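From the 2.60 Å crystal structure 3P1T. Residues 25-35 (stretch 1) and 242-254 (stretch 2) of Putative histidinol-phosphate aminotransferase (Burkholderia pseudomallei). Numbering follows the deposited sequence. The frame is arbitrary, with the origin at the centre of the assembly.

Stretch 1, residues 25-35: ENPEAVEPRVQ
Stretch 2 242-254: DNDRAREAHIAKT

Contact between a loop leading into a helix, residues 25-35, and a helix with its lead-in, residues 242-254, of one chain, burying 348 Å² summed over both sides. Stretch 1 runs as loop with phi/psi near -70/150 at E28 and A29, with a bend at P27 (-84/-8), and enters a helix at P32 after the N-cap residue E31. Stretch 2 is helical from D244 onward, with regular i to i+4 backbone bonds from R247 N to N243 O (3.2 Å) through T254 N to H250 O (2.9 Å). The two stretches run in opposite senses: E31 lies beside A246 (CA to CA 7.7 Å) and E28 beside H250 (CA to CA 7.5 Å), so one helical turn matches three residues of loop.

N243, at the N-cap position with phi/psi -146/41, makes no side-chain capping bond; its CA-to-CB bond points toward stretch 1, with chi1 -167° (t) and chi2 35°. There N243 OD1 packs 3.3 Å from E31 CG, and N243 ND2 lies 4.1 Å from V34 CG2, a van der Waals fit against the buried valine (chi1 166°, t). D244 is out of reach of stretch 1 and forms a salt bridge with R247 within the helix, D244 OD1 to R247 NH1 3.0 Å. A246 points its CB toward the loop, 3.8 Å from E31 CG; its small methyl packs against the aliphatic part of E31 (m, m; chi1 -81°, chi2 -65°).

One turn on, H250 (chi1 157°, t; chi2 74°) is buried and carries the largest covered area, 78 Å². N26 (t, chi2 -44°) sets ND2 over one face of the imidazole, ND2 of N26 to CD2 of H250 3.5 Å, while N26 OD1 accepts the backbone bond from E28 N at 3.0 Å, bracing the turn around P27. The proline (C-gamma endo) brings its CD to 3.8 Å from H250 CE1. E28 OE2 sits at the ring edge, 3.9 Å from H250 ND1, a proximity rather than a hydrogen bond; H250 NE2 is bonded elsewhere in the structure.

K253 stretches out fully, all four chi angles t, and its NZ reaches E28 OE1 at 3.4 Å, a salt bridge whose hydrogen bond is weak. E28 meets it with a folded m, m side chain (chi1 -49°, chi2 -52°, chi3 -31°), placing its carboxylate near both H250 and K253. T254 ends the stretch with OG1 bonded to H250 O at 2.7 Å, satisfying its buried hydroxyl within the helix.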

# COMPACT_ATOMS: atom_id res chain seq x y z
N GLU A 25 -6.29 -10.68 16.59
CA GLU A 25 -6.68 -11.17 15.27
C GLU A 25 -8.03 -11.90 15.33
O GLU A 25 -8.43 -12.38 16.41
CB GLU A 25 -5.59 -12.11 14.71
CG GLU A 25 -4.25 -11.44 14.41
CD GLU A 25 -3.04 -12.36 14.40
OE1 GLU A 25 -2.95 -13.23 15.29
OE2 GLU A 25 -2.15 -12.17 13.54
N ASN A 26 -8.74 -11.97 14.19
CA ASN A 26 -9.98 -12.74 14.09
C ASN A 26 -9.55 -14.22 14.10
O ASN A 26 -8.74 -14.58 13.25
CB ASN A 26 -10.80 -12.34 12.86
CG ASN A 26 -12.10 -13.08 12.69
OD1 ASN A 26 -12.19 -14.30 12.86
ND2 ASN A 26 -13.13 -12.37 12.27
N PRO A 27 -9.98 -15.05 15.09
CA PRO A 27 -9.43 -16.42 15.18
C PRO A 27 -10.13 -17.44 14.29
O PRO A 27 -9.64 -18.58 14.19
CB PRO A 27 -9.67 -16.77 16.65
CG PRO A 27 -10.92 -16.06 17.00
CD PRO A 27 -10.88 -14.76 16.23
N GLU A 28 -11.25 -17.05 13.65
CA GLU A 28 -12.04 -17.93 12.79
C GLU A 28 -11.33 -18.24 11.49
O GLU A 28 -10.47 -17.48 11.05
CB GLU A 28 -13.43 -17.32 12.46
CG GLU A 28 -14.22 -16.79 13.66
CD GLU A 28 -14.44 -17.70 14.86
OE1 GLU A 28 -14.52 -18.94 14.69
OE2 GLU A 28 -14.55 -17.15 15.98
N ALA A 29 -11.73 -19.35 10.86
CA ALA A 29 -11.22 -19.73 9.55
C ALA A 29 -11.76 -18.76 8.49
O ALA A 29 -12.87 -18.24 8.65
CB ALA A 29 -11.62 -21.16 9.24
N VAL A 30 -10.95 -18.46 7.46
CA VAL A 30 -11.34 -17.54 6.40
C VAL A 30 -12.47 -18.20 5.60
O VAL A 30 -12.32 -19.34 5.17
CB VAL A 30 -10.12 -17.15 5.52
CG1 VAL A 30 -10.52 -16.17 4.41
CG2 VAL A 30 -9.00 -16.56 6.37
N GLU A 31 -13.62 -17.50 5.46
CA GLU A 31 -14.80 -18.00 4.75
C GLU A 31 -14.45 -18.48 3.34
O GLU A 31 -13.65 -17.83 2.65
CB GLU A 31 -15.90 -16.93 4.67
CG GLU A 31 -16.73 -16.80 5.93
CD GLU A 31 -17.56 -18.02 6.30
OE1 GLU A 31 -18.53 -18.33 5.56
OE2 GLU A 31 -17.27 -18.63 7.35
N PRO A 32 -15.03 -19.63 2.90
CA PRO A 32 -14.71 -20.18 1.56
C PRO A 32 -15.00 -19.21 0.41
O PRO A 32 -14.20 -19.14 -0.54
CB PRO A 32 -15.64 -21.40 1.46
CG PRO A 32 -15.93 -21.78 2.85
CD PRO A 32 -15.95 -20.52 3.65
N ARG A 33 -16.13 -18.46 0.46
CA ARG A 33 -16.49 -17.53 -0.60
C ARG A 33 -15.45 -16.41 -0.70
O ARG A 33 -15.16 -15.93 -1.80
CB ARG A 33 -17.91 -16.96 -0.39
N VAL A 34 -14.83 -16.05 0.45
CA VAL A 34 -13.82 -15.01 0.48
C VAL A 34 -12.55 -15.56 -0.21
O VAL A 34 -12.04 -14.89 -1.11
CB VAL A 34 -13.57 -14.47 1.91
CG1 VAL A 34 -12.29 -13.64 1.98
CG2 VAL A 34 -14.75 -13.63 2.38
N GLN A 35 -12.12 -16.79 0.13
CA GLN A 35 -10.95 -17.45 -0.47
C GLN A 35 -11.13 -17.63 -1.98
O GLN A 35 -10.20 -17.36 -2.73
CB GLN A 35 -10.65 -18.81 0.18
CG GLN A 35 -10.29 -18.73 1.67
CD GLN A 35 -9.75 -20.01 2.24
OE1 GLN A 35 -8.88 -20.66 1.67
NE2 GLN A 35 -10.19 -20.36 3.45
N ASP A 242 -19.58 -8.54 1.86
CA ASP A 242 -20.79 -9.34 1.68
C ASP A 242 -20.62 -10.66 2.50
O ASP A 242 -20.75 -11.76 1.97
CB ASP A 242 -21.09 -9.59 0.19
CG ASP A 242 -22.46 -10.19 -0.02
OD1 ASP A 242 -23.38 -9.88 0.78
OD2 ASP A 242 -22.62 -10.99 -0.98
N ASN A 243 -20.30 -10.52 3.81
CA ASN A 243 -20.02 -11.65 4.71
C ASN A 243 -20.54 -11.32 6.14
O ASN A 243 -19.89 -11.65 7.14
CB ASN A 243 -18.49 -11.92 4.70
CG ASN A 243 -18.01 -13.23 5.31
OD1 ASN A 243 -18.67 -14.27 5.22
ND2 ASN A 243 -16.81 -13.20 5.87
N ASP A 244 -21.74 -10.71 6.20
CA ASP A 244 -22.35 -10.26 7.45
C ASP A 244 -22.72 -11.44 8.37
O ASP A 244 -22.56 -11.30 9.58
CB ASP A 244 -23.57 -9.39 7.16
CG ASP A 244 -23.22 -8.11 6.41
OD1 ASP A 244 -22.40 -7.31 6.93
OD2 ASP A 244 -23.74 -7.92 5.28
N ARG A 245 -23.14 -12.59 7.82
CA ARG A 245 -23.54 -13.75 8.61
C ARG A 245 -22.36 -14.21 9.50
O ARG A 245 -22.52 -14.30 10.72
CB ARG A 245 -24.04 -14.87 7.68
CG ARG A 245 -24.70 -16.08 8.36
CD ARG A 245 -25.24 -17.08 7.34
N ALA A 246 -21.17 -14.44 8.90
CA ALA A 246 -19.95 -14.88 9.60
C ALA A 246 -19.42 -13.82 10.56
O ALA A 246 -18.96 -14.14 11.66
CB ALA A 246 -18.87 -15.24 8.59
N ARG A 247 -19.47 -12.55 10.14
CA ARG A 247 -18.98 -11.41 10.91
C ARG A 247 -19.83 -11.25 12.17
O ARG A 247 -19.25 -11.09 13.25
CB ARG A 247 -19.01 -10.16 10.04
CG ARG A 247 -18.23 -9.00 10.60
CD ARG A 247 -18.21 -7.83 9.63
NE ARG A 247 -18.60 -6.60 10.31
CZ ARG A 247 -19.72 -5.93 10.08
NH1 ARG A 247 -20.54 -6.32 9.11
NH2 ARG A 247 -20.00 -4.83 10.76
N GLU A 248 -21.17 -11.35 12.06
CA GLU A 248 -22.07 -11.24 13.22
C GLU A 248 -21.92 -12.41 14.19
O GLU A 248 -22.05 -12.21 15.40
CB GLU A 248 -23.54 -11.13 12.79
CG GLU A 248 -23.92 -9.77 12.22
CD GLU A 248 -23.82 -8.54 13.12
OE1 GLU A 248 -23.75 -8.69 14.36
OE2 GLU A 248 -23.88 -7.42 12.57
N ALA A 249 -21.63 -13.62 13.66
CA ALA A 249 -21.41 -14.82 14.47
C ALA A 249 -20.10 -14.70 15.26
O ALA A 249 -20.04 -15.09 16.43
CB ALA A 249 -21.39 -16.06 13.57
N HIS A 250 -19.06 -14.09 14.65
CA HIS A 250 -17.77 -13.85 15.27
C HIS A 250 -17.91 -12.80 16.39
O HIS A 250 -17.34 -12.98 17.45
CB HIS A 250 -16.72 -13.41 14.22
CG HIS A 250 -15.58 -12.64 14.79
ND1 HIS A 250 -14.59 -13.26 15.53
CD2 HIS A 250 -15.31 -11.32 14.73
CE1 HIS A 250 -13.75 -12.30 15.89
NE2 HIS A 250 -14.15 -11.11 15.44
N ILE A 251 -18.68 -11.73 16.13
CA ILE A 251 -18.91 -10.66 17.10
C ILE A 251 -19.64 -11.23 18.32
O ILE A 251 -19.17 -11.03 19.45
CB ILE A 251 -19.69 -9.48 16.43
CG1 ILE A 251 -18.75 -8.71 15.46
CG2 ILE A 251 -20.31 -8.54 17.48
CD1 ILE A 251 -19.42 -7.70 14.52
N ALA A 252 -20.74 -11.99 18.09
CA ALA A 252 -21.56 -12.60 19.14
C ALA A 252 -20.73 -13.52 20.04
O ALA A 252 -20.80 -13.39 21.27
CB ALA A 252 -22.71 -13.37 18.52
N LYS A 253 -19.92 -14.41 19.42
CA LYS A 253 -19.04 -15.37 20.11
C LYS A 253 -17.96 -14.62 20.90
O LYS A 253 -17.69 -15.00 22.04
CB LYS A 253 -18.42 -16.33 19.08
CG LYS A 253 -17.51 -17.44 19.61
CD LYS A 253 -17.04 -18.30 18.44
CE LYS A 253 -16.02 -19.35 18.82
NZ LYS A 253 -15.66 -20.20 17.65
N THR A 254 -17.38 -13.56 20.32
CA THR A 254 -16.36 -12.77 20.99
C THR A 254 -16.95 -12.09 22.25
O THR A 254 -16.30 -12.16 23.30
CB THR A 254 -15.73 -11.76 20.04
OG1 THR A 254 -15.11 -12.48 18.97
CG2 THR A 254 -14.70 -10.90 20.71